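Local coordinates for phosphate ABC transporter, phosphate-binding protein (Clostridium perfringens, PDB 4Q8R) that probably captures phosphate with high affinity outside the membrane and delivers it to an ABC-type phosphate transporter, at residues L94-I99 / K186-E191; D101-K106 / V122-D127. One frame throughout, in Å; residues are numbered along the deposited sequence.

Contact 1: L94-I99 / K186-E191; sequences LTLVQI and KVDGVE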
ATOM      1  N   LEU A  94      -4.813  -3.011 -18.660  1.00 28.56           N
ATOM      2  CA  LEU A  94      -5.723  -4.093 -18.279  1.00 27.40           C
ATOM      3  C   LEU A  94      -7.010  -3.531 -17.699  1.00 25.66           C
ATOM      4  O   LEU A  94      -6.967  -2.508 -16.992  1.00 25.47           O
ATOM      5  CB  LEU A  94      -5.049  -5.009 -17.246  1.00 23.26           C
ATOM      6  CG  LEU A  94      -3.831  -5.833 -17.712  1.00 25.33           C
ATOM      7  CD1 LEU A  94      -3.129  -6.532 -16.589  1.00 26.83           C
ATOM      8  CD2 LEU A  94      -4.294  -6.846 -18.758  1.00 25.64           C
ATOM      9  N   THR A  95      -8.130  -4.179 -17.942  1.00 23.32           N
ATOM     10  CA  THR A  95      -9.401  -3.828 -17.284  1.00 25.20           C
ATOM     11  C   THR A  95      -9.421  -4.512 -15.883  1.00 22.93           C
ATOM     12  O   THR A  95      -8.677  -5.496 -15.626  1.00 24.39           O
ATOM     13  CB  THR A  95     -10.579  -4.285 -18.102  1.00 22.14           C
ATOM     14  OG1 THR A  95     -10.584  -5.740 -18.119  1.00 22.76           O
ATOM     15  CG2 THR A  95     -10.535  -3.667 -19.511  1.00 26.29           C
ATOM     16  N   LEU A  96     -10.264  -4.026 -14.961  1.00 23.50           N
ATOM     17  CA  LEU A  96     -10.329  -4.644 -13.671  1.00 22.40           C
ATOM     18  C   LEU A  96     -10.716  -6.116 -13.781  1.00 21.57           C
ATOM     19  O   LEU A  96     -10.191  -6.945 -13.032  1.00 25.00           O
ATOM     20  CB  LEU A  96     -11.276  -3.938 -12.724  1.00 27.15           C
ATOM     21  CG  LEU A  96     -10.828  -2.628 -12.090  1.00 29.39           C
ATOM     22  CD1 LEU A  96     -11.971  -2.114 -11.237  1.00 34.74           C
ATOM     23  CD2 LEU A  96      -9.593  -2.840 -11.245  1.00 27.85           C
ATOM     24  N   VAL A  97     -11.612  -6.432 -14.689  1.00 23.00           N
ATOM     25  CA  VAL A  97     -12.040  -7.821 -14.852  0.84 23.29           C
ATOM     26  C   VAL A  97     -10.922  -8.683 -15.425  1.00 20.23           C
ATOM     27  O   VAL A  97     -10.797  -9.899 -15.046  1.00 22.25           O
ATOM     28  CB  VAL A  97     -13.358  -7.946 -15.556  0.84 22.74           C
ATOM     29  CG1 VAL A  97     -13.325  -7.604 -17.058  0.84 21.97           C
ATOM     30  CG2 VAL A  97     -13.959  -9.368 -15.315  0.84 25.15           C
ATOM     31  N   GLN A  98     -10.099  -8.128 -16.357  1.00 20.77           N
ATOM     32  CA  GLN A  98      -8.900  -8.892 -16.762  1.00 22.37           C
ATOM     33  C   GLN A  98      -8.015  -9.184 -15.556  1.00 21.66           C
ATOM     34  O   GLN A  98      -7.487 -10.297 -15.388  1.00 20.94           O
ATOM     35  CB  GLN A  98      -8.090  -8.184 -17.825  1.00 21.23           C
ATOM     36  CG  GLN A  98      -8.756  -8.239 -19.179  1.00 21.63           C
ATOM     37  CD  GLN A  98      -8.003  -7.406 -20.196  1.00 24.42           C
ATOM     38  OE1 GLN A  98      -7.730  -6.258 -19.926  1.00 26.94           O
ATOM     39  NE2 GLN A  98      -7.782  -7.945 -21.361  1.00 25.80           N
ATOM     40  N   ILE A  99      -7.829  -8.191 -14.663  1.00 22.98           N
ATOM     41  CA  ILE A  99      -6.980  -8.369 -13.504  1.00 19.75           C
ATOM     42  C   ILE A  99      -7.578  -9.496 -12.589  1.00 19.46           C
ATOM     43  O   ILE A  99      -6.852 -10.339 -12.077  1.00 21.40           O
ATOM     44  CB  ILE A  99      -6.785  -7.032 -12.747  1.00 20.52           C
ATOM     45  CG1 ILE A  99      -6.016  -6.092 -13.634  1.00 23.00           C
ATOM     46  CG2 ILE A  99      -5.997  -7.230 -11.453  1.00 23.56           C
ATOM     47  CD1 ILE A  99      -6.159  -4.629 -13.260  1.00 23.09           C
ATOM     48  N   LYS A 186      -1.737   0.640 -17.277  1.00 29.21           N
ATOM     49  CA  LYS A 186      -2.957   1.436 -17.204  1.00 27.07           C
ATOM     50  C   LYS A 186      -4.050   0.515 -16.706  1.00 27.32           C
ATOM     51  O   LYS A 186      -4.036  -0.679 -17.000  1.00 27.92           O
ATOM     52  CB  LYS A 186      -3.363   1.991 -18.550  1.00 28.98           C
ATOM     53  CG  LYS A 186      -2.376   3.002 -19.060  1.00 32.12           C
ATOM     54  CD  LYS A 186      -2.759   3.465 -20.473  1.00 37.01           C
ATOM     55  CE  LYS A 186      -1.645   4.330 -21.024  1.00 47.30           C
ATOM     56  NZ  LYS A 186      -1.949   4.669 -22.440  1.00 56.59           N
ATOM     57  N   VAL A 187      -5.005   1.063 -15.962  1.00 27.22           N
ATOM     58  CA  VAL A 187      -6.164   0.286 -15.523  1.00 25.38           C
ATOM     59  C   VAL A 187      -7.388   0.887 -16.185  1.00 29.63           C
ATOM     60  O   VAL A 187      -7.671   2.081 -16.027  1.00 31.85           O
ATOM     61  CB  VAL A 187      -6.264   0.209 -13.999  1.00 29.13           C
ATOM     62  CG1 VAL A 187      -7.582  -0.450 -13.648  1.00 30.11           C
ATOM     63  CG2 VAL A 187      -5.054  -0.551 -13.423  1.00 26.58           C
ATOM     64  N   ASP A 188      -8.093   0.110 -16.988  1.00 30.99           N
ATOM     65  CA  ASP A 188      -9.264   0.545 -17.694  1.00 33.57           C
ATOM     66  C   ASP A 188      -8.847   1.774 -18.557  1.00 34.54           C
ATOM     67  O   ASP A 188      -9.565   2.783 -18.646  1.00 40.11           O
ATOM     68  CB  ASP A 188     -10.435   0.927 -16.734  1.00 35.91           C
ATOM     69  CG  ASP A 188     -11.187  -0.306 -16.072  1.00 43.25           C
ATOM     70  OD1 ASP A 188     -11.032  -1.473 -16.398  1.00 47.46           O
ATOM     71  OD2 ASP A 188     -12.064  -0.111 -15.205  1.00 50.00           O
ATOM     72  N   GLY A 189      -7.650   1.718 -19.127  1.00 37.86           N
ATOM     73  CA  GLY A 189      -7.132   2.804 -19.972  1.00 36.90           C
ATOM     74  C   GLY A 189      -6.624   4.064 -19.291  1.00 35.37           C
ATOM     75  O   GLY A 189      -6.225   5.020 -19.988  1.00 40.05           O
ATOM     76  N   VAL A 190      -6.556   4.051 -17.945  1.00 34.17           N
ATOM     77  CA  VAL A 190      -6.128   5.188 -17.134  1.00 34.58           C
ATOM     78  C   VAL A 190      -4.736   4.958 -16.550  1.00 38.20           C
ATOM     79  O   VAL A 190      -4.492   3.953 -15.874  1.00 34.89           O
ATOM     80  CB  VAL A 190      -7.106   5.418 -15.977  1.00 39.31           C
ATOM     81  CG1 VAL A 190      -6.680   6.589 -15.127  1.00 35.19           C
ATOM     82  CG2 VAL A 190      -8.526   5.611 -16.490  1.00 43.18           C
ATOM     83  N   GLU A 191      -3.843   5.935 -16.755  1.00 34.63           N
ATOM     84  CA  GLU A 191      -2.509   5.845 -16.239  1.00 33.85           C
ATOM     85  C   GLU A 191      -2.503   5.889 -14.709  1.00 32.76           C
ATOM     86  O   GLU A 191      -3.259   6.624 -14.078  1.00 33.07           O
ATOM     87  CB  GLU A 191      -1.612   6.993 -16.781  1.00 34.92           C
ATOM     88  CG  GLU A 191      -1.338   6.832 -18.298  1.00 43.99           C
ATOM     89  CD  GLU A 191      -0.675   8.033 -18.906  1.00 63.60           C
ATOM     90  OE1 GLU A 191      -0.422   8.971 -18.127  1.00 61.88           O
ATOM     91  OE2 GLU A 191      -0.405   8.021 -20.138  1.00 64.93           O
TER
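Three hydrogen bonds join the segments, all made by the backbone of Leu94 and Leu96. Leu94 N donates to Lys186 O at 3.0 Å, and Leu94 O accepts from Asp188 N at 2.8 Å. Both N-H groups aim almost straight (166° each), yet each donor stands above the plane of the carbonyl it meets. The two bonds bracket Val187, as expected for a parallel bridge between Leu94 and Val187, and Val187 CA approaches Leu94 O at 3.3 Å in a CA-H...O contact. The third bond is more bent: Leu96 N reaches Asp188 OD1 at 3.0 Å with an angle of 145°, meeting the carboxylate from above its plane. Asp188 CG lies anti to its carbonyl carbon (chi1 -75°), and OD1 comes within 3.0 Å of Thr95 CA. A negative charge beside this first helical turn should be favourable, since the amino end of a helix carries partial positive charge. Val187 supplies the apolar part with its two branches: CG1 meets Leu96 CD2 at 3.9 Å, while CG2 faces Ile99 CD1.

Behind this shell, Thr95 and Gln98 fix the helix start. Thr95 OG1 accepts from Gln98 N, and Thr95 N donates to Gln98 OE1 at 2.9 Å, in plane and on a lone pair. On the other segment, a type I' turn from Val187 to Val190 presents Asp188, and Asp93 OD1 binds Gly189 N. Ile99 continues inward to Phe135 and Val139 of helix 130-139. The short strand 93-94 thus pairs in parallel with strand 182-187 and runs directly into helix 96-103 through an N-terminal capping box.

Contact 2: D101-K106 / V122-D127; sequences DIYTGK and VVSRED. With PO4 (phosphate ion), chain B.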
ATOM      1  N   ASP A 101      -9.483 -11.931 -13.525  1.00 21.28           N
ATOM      2  CA  ASP A 101      -9.242 -13.209 -14.221  1.00 21.35           C
ATOM      3  C   ASP A 101      -7.843 -13.729 -14.050  1.00 21.50           C
ATOM      4  O   ASP A 101      -7.644 -14.942 -13.891  1.00 22.20           O
ATOM      5  CB  ASP A 101      -9.515 -13.043 -15.716  1.00 24.18           C
ATOM      6  CG  ASP A 101     -10.968 -12.924 -16.053  1.00 26.93           C
ATOM      7  OD1 ASP A 101     -11.879 -13.085 -15.177  1.00 26.35           O
ATOM      8  OD2 ASP A 101     -11.249 -12.725 -17.250  1.00 28.86           O
ATOM      9  N   ILE A 102      -6.836 -12.862 -14.049  1.00 21.01           N
ATOM     10  CA  ILE A 102      -5.495 -13.271 -13.736  1.00 19.65           C
ATOM     11  C   ILE A 102      -5.359 -13.782 -12.306  1.00 20.14           C
ATOM     12  O   ILE A 102      -4.807 -14.873 -12.052  1.00 19.77           O
ATOM     13  CB  ILE A 102      -4.488 -12.090 -13.941  1.00 19.99           C
ATOM     14  CG1 ILE A 102      -4.475 -11.660 -15.446  1.00 19.33           C
ATOM     15  CG2 ILE A 102      -3.086 -12.441 -13.505  1.00 22.38           C
ATOM     16  CD1 ILE A 102      -3.871 -10.289 -15.573  1.00 22.03           C
ATOM     17  N   TYR A 103      -5.849 -13.019 -11.357  1.00 18.79           N
ATOM     18  CA  TYR A 103      -5.639 -13.353  -9.936  1.00 19.21           C
ATOM     19  C   TYR A 103      -6.467 -14.557  -9.489  1.00 19.54           C
ATOM     20  O   TYR A 103      -6.110 -15.201  -8.513  1.00 21.68           O
ATOM     21  CB  TYR A 103      -5.810 -12.121  -9.048  1.00 18.89           C
ATOM     22  CG  TYR A 103      -4.503 -11.414  -8.924  1.00 17.29           C
ATOM     23  CD1 TYR A 103      -4.085 -10.500  -9.944  1.00 21.05           C
ATOM     24  CD2 TYR A 103      -3.659 -11.605  -7.884  1.00 18.50           C
ATOM     25  CE1 TYR A 103      -2.844  -9.967  -9.885  1.00 21.66           C
ATOM     26  CE2 TYR A 103      -2.413 -11.046  -7.806  1.00 19.62           C
ATOM     27  CZ  TYR A 103      -1.986 -10.233  -8.846  1.00 19.69           C
ATOM     28  OH  TYR A 103      -0.738  -9.664  -8.826  1.00 21.27           O
ATOM     29  N   THR A 104      -7.515 -14.895 -10.193  1.00 20.26           N
ATOM     30  CA  THR A 104      -8.300 -16.074  -9.831  1.00 20.48           C
ATOM     31  C   THR A 104      -7.891 -17.273 -10.653  1.00 20.52           C
ATOM     32  O   THR A 104      -8.526 -18.327 -10.560  1.00 23.15           O
ATOM     33  CB  THR A 104      -9.820 -15.814  -9.999  1.00 22.05           C
ATOM     34  OG1 THR A 104     -10.132 -15.502 -11.362  1.00 23.90           O
ATOM     35  CG2 THR A 104     -10.313 -14.686  -9.074  1.00 23.44           C
ATOM     36  N   GLY A 105      -6.919 -17.118 -11.543  1.00 21.43           N
ATOM     37  CA  GLY A 105      -6.390 -18.230 -12.323  1.00 22.91           C
ATOM     38  C   GLY A 105      -7.200 -18.585 -13.562  1.00 21.67           C
ATOM     39  O   GLY A 105      -6.988 -19.638 -14.175  1.00 22.93           O
ATOM     40  N   LYS A 106      -8.164 -17.752 -13.957  1.00 24.46           N
ATOM     41  CA  LYS A 106      -8.898 -17.993 -15.176  0.50 24.31           C
ATOM     42  C   LYS A 106      -8.033 -17.778 -16.415  1.00 23.40           C
ATOM     43  O   LYS A 106      -8.037 -18.566 -17.379  1.00 28.63           O
ATOM     44  CB  LYS A 106     -10.146 -17.157 -15.202  0.50 24.48           C
ATOM     45  CG  LYS A 106     -11.050 -17.493 -16.346  0.50 25.16           C
ATOM     46  CD  LYS A 106     -11.987 -16.352 -16.588  0.50 36.21           C
ATOM     47  CE  LYS A 106     -13.071 -16.376 -15.533  0.50 43.48           C
ATOM     48  NZ  LYS A 106     -13.693 -17.725 -15.550  0.50 46.25           N
ATOM     49  N   VAL A 122       1.851 -15.030 -11.148  1.00 20.54           N
ATOM     50  CA  VAL A 122       0.970 -14.196 -10.310  1.00 20.66           C
ATOM     51  C   VAL A 122       1.607 -14.020  -8.946  1.00 20.90           C
ATOM     52  O   VAL A 122       1.953 -15.005  -8.275  1.00 23.63           O
ATOM     53  CB  VAL A 122      -0.459 -14.812 -10.176  1.00 18.64           C
ATOM     54  CG1 VAL A 122      -1.322 -13.971  -9.295  1.00 21.32           C
ATOM     55  CG2 VAL A 122      -1.112 -15.000 -11.507  1.00 21.00           C
ATOM     56  N   VAL A 123       1.750 -12.768  -8.510  1.00 19.80           N
ATOM     57  CA  VAL A 123       2.321 -12.459  -7.227  1.00 18.54           C
ATOM     58  C   VAL A 123       1.315 -11.711  -6.366  1.00 19.15           C
ATOM     59  O   VAL A 123       0.761 -10.693  -6.770  1.00 21.50           O
ATOM     60  CB  VAL A 123       3.690 -11.686  -7.295  1.00 21.04           C
ATOM     61  CG1 VAL A 123       4.381 -11.672  -5.957  1.00 22.15           C
ATOM     62  CG2 VAL A 123       4.598 -12.272  -8.365  1.00 24.06           C
ATOM     63  N   SER A 124       1.136 -12.231  -5.144  1.00 19.18           N
ATOM     64  CA  SER A 124       0.252 -11.666  -4.140  0.65 18.77           C
ATOM     65  C   SER A 124       1.071 -11.341  -2.918  1.00 18.09           C
ATOM     66  O   SER A 124       2.203 -11.849  -2.726  1.00 19.45           O
ATOM     67  CB  SER A 124      -0.869 -12.630  -3.698  0.65 17.94           C
ATOM     68  OG  SER A 124      -1.775 -12.832  -4.749  0.65 21.97           O
ATOM     69  N   ARG A 125       0.543 -10.397  -2.109  1.00 17.88           N
ATOM     70  CA  ARG A 125       1.110 -10.100  -0.830  1.00 17.17           C
ATOM     71  C   ARG A 125       0.650 -11.192   0.189  1.00 17.92           C
ATOM     72  O   ARG A 125      -0.268 -11.974  -0.102  1.00 21.13           O
ATOM     73  CB  ARG A 125       0.672  -8.737  -0.377  1.00 17.25           C
ATOM     74  CG  ARG A 125       1.423  -7.579  -1.085  1.00 18.47           C
ATOM     75  CD  ARG A 125       2.871  -7.448  -0.637  1.00 17.91           C
ATOM     76  NE  ARG A 125       2.962  -7.268   0.819  1.00 18.80           N
ATOM     77  CZ  ARG A 125       2.589  -6.159   1.488  1.00 20.88           C
ATOM     78  NH1 ARG A 125       2.324  -5.039   0.817  1.00 18.95           N
ATOM     79  NH2 ARG A 125       2.577  -6.173   2.817  1.00 21.59           N
ATOM     80  N   GLU A 126       1.315 -11.214   1.328  1.00 19.24           N
ATOM     81  CA  GLU A 126       0.968 -12.091   2.447  1.00 18.79           C
ATOM     82  C   GLU A 126      -0.362 -11.682   3.088  1.00 22.28           C
ATOM     83  O   GLU A 126      -0.807 -10.553   2.996  1.00 21.51           O
ATOM     84  CB  GLU A 126       2.053 -12.043   3.480  1.00 21.28           C
ATOM     85  CG  GLU A 126       2.109 -10.811   4.401  1.00 20.88           C
ATOM     86  CD  GLU A 126       2.515  -9.506   3.746  1.00 23.10           C
ATOM     87  OE1 GLU A 126       2.964  -9.469   2.562  1.00 22.78           O
ATOM     88  OE2 GLU A 126       2.421  -8.492   4.490  1.00 24.60           O
ATOM     89  N   ASP A 127      -0.996 -12.636   3.760  1.00 23.53           N
ATOM     90  CA  ASP A 127      -2.205 -12.399   4.484  0.50 24.38           C
ATOM     91  C   ASP A 127      -1.923 -11.320   5.511  1.00 26.24           C
ATOM     92  O   ASP A 127      -0.914 -11.375   6.183  1.00 29.26           O
ATOM     93  CB  ASP A 127      -2.617 -13.693   5.256  0.50 34.90           C
ATOM     94  CG  ASP A 127      -4.084 -13.843   5.365  0.50 44.99           C
ATOM     95  OD1 ASP A 127      -4.761 -12.901   4.936  0.50 43.95           O
ATOM     96  OD2 ASP A 127      -4.562 -14.894   5.875  0.50 50.79           O
TER
HETATM   97  P   PO4 B 301       0.759  -3.167   3.592  1.00 18.74           P
HETATM   98  O1  PO4 B 301      -0.202  -3.401   4.768  1.00 19.76           O
HETATM   99  O2  PO4 B 301       2.167  -3.601   3.936  1.00 18.95           O
HETATM  100  O3  PO4 B 301       0.200  -3.799   2.324  1.00 17.99           O
HETATM  101  O4  PO4 B 301       0.755  -1.628   3.303  1.00 19.61           O
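The end of helix 96-103 abuts strand 121-125, with Tyr103 CA and Val122 CA 6.7 Å apart and no backbone hydrogen bond between the segments. Tyr103 and Val122 carry the contact between them. The Tyr103 hydroxyl donates to Val123 O, with OH and O 2.7 Å apart and the donor above the carbonyl plane. Val122 CG1, anti to its backbone N, sits over one ring face, 3.7 Å from the Tyr103 centroid and 24° off the normal, a CH-pi contact displaced toward the rim. At the ring edge, in plane, Ser124 OG comes within 3.6 Å of Tyr103 CE2, while its hydrogen-bonding partner is Ser150 OG. Phe135 adds an edge-to-face ring contact with Tyr103. The other branch of Val122 turns to Ile102, CG2 to CG2 at 3.8 Å.

This packing lays the last helical turn against the mixed sheet of a periplasmic-binding-protein fold. Just beyond, the helix closes in a Schellman motif: Gly105 takes positive phi, its N bonds to Ile102 O, and Lys106 N returns weakly to Asp101 O. The opposite end of the strand segment reaches the phosphate-binding site. Arg125, bent at chi2 and chi3, donates through NH2 to PO4 O2 at 2.8 Å and weakly through NH1 to PO4 O3. Glu126 holds the guanidinium side-on: NE meets OE1 at 2.8 Å and NH2 meets OE2 at 2.9 Å, both on syn lone pairs. Hydroxyls of Ser11, Thr12, Ser13, Ser41, Ser129 and Thr131 also bind the phosphate.

Both contacts fasten helix 96-103 to the same mixed sheet, contact 1 at its amino end and contact 2 at its carboxyl end, their centres about 15 Å apart. They touch where Leu94 CD1 packs on Ile102 CD1 at 4.0 Å. In sequence, both segments of contact 2 fall between the two segments of contact 1. Contact 1 is partly buried: backbone pairing and the carboxylate of a surface aspartate hold it, with a few apolar atoms on its inner side. In contact 2 every touching residue is buried, and aromatic and aliphatic groups dominate, with one hydroxyl-to-carbonyl bond. Of the two, only contact 2 includes a residue that binds the phosphate, Arg125, near the far end of its strand segment.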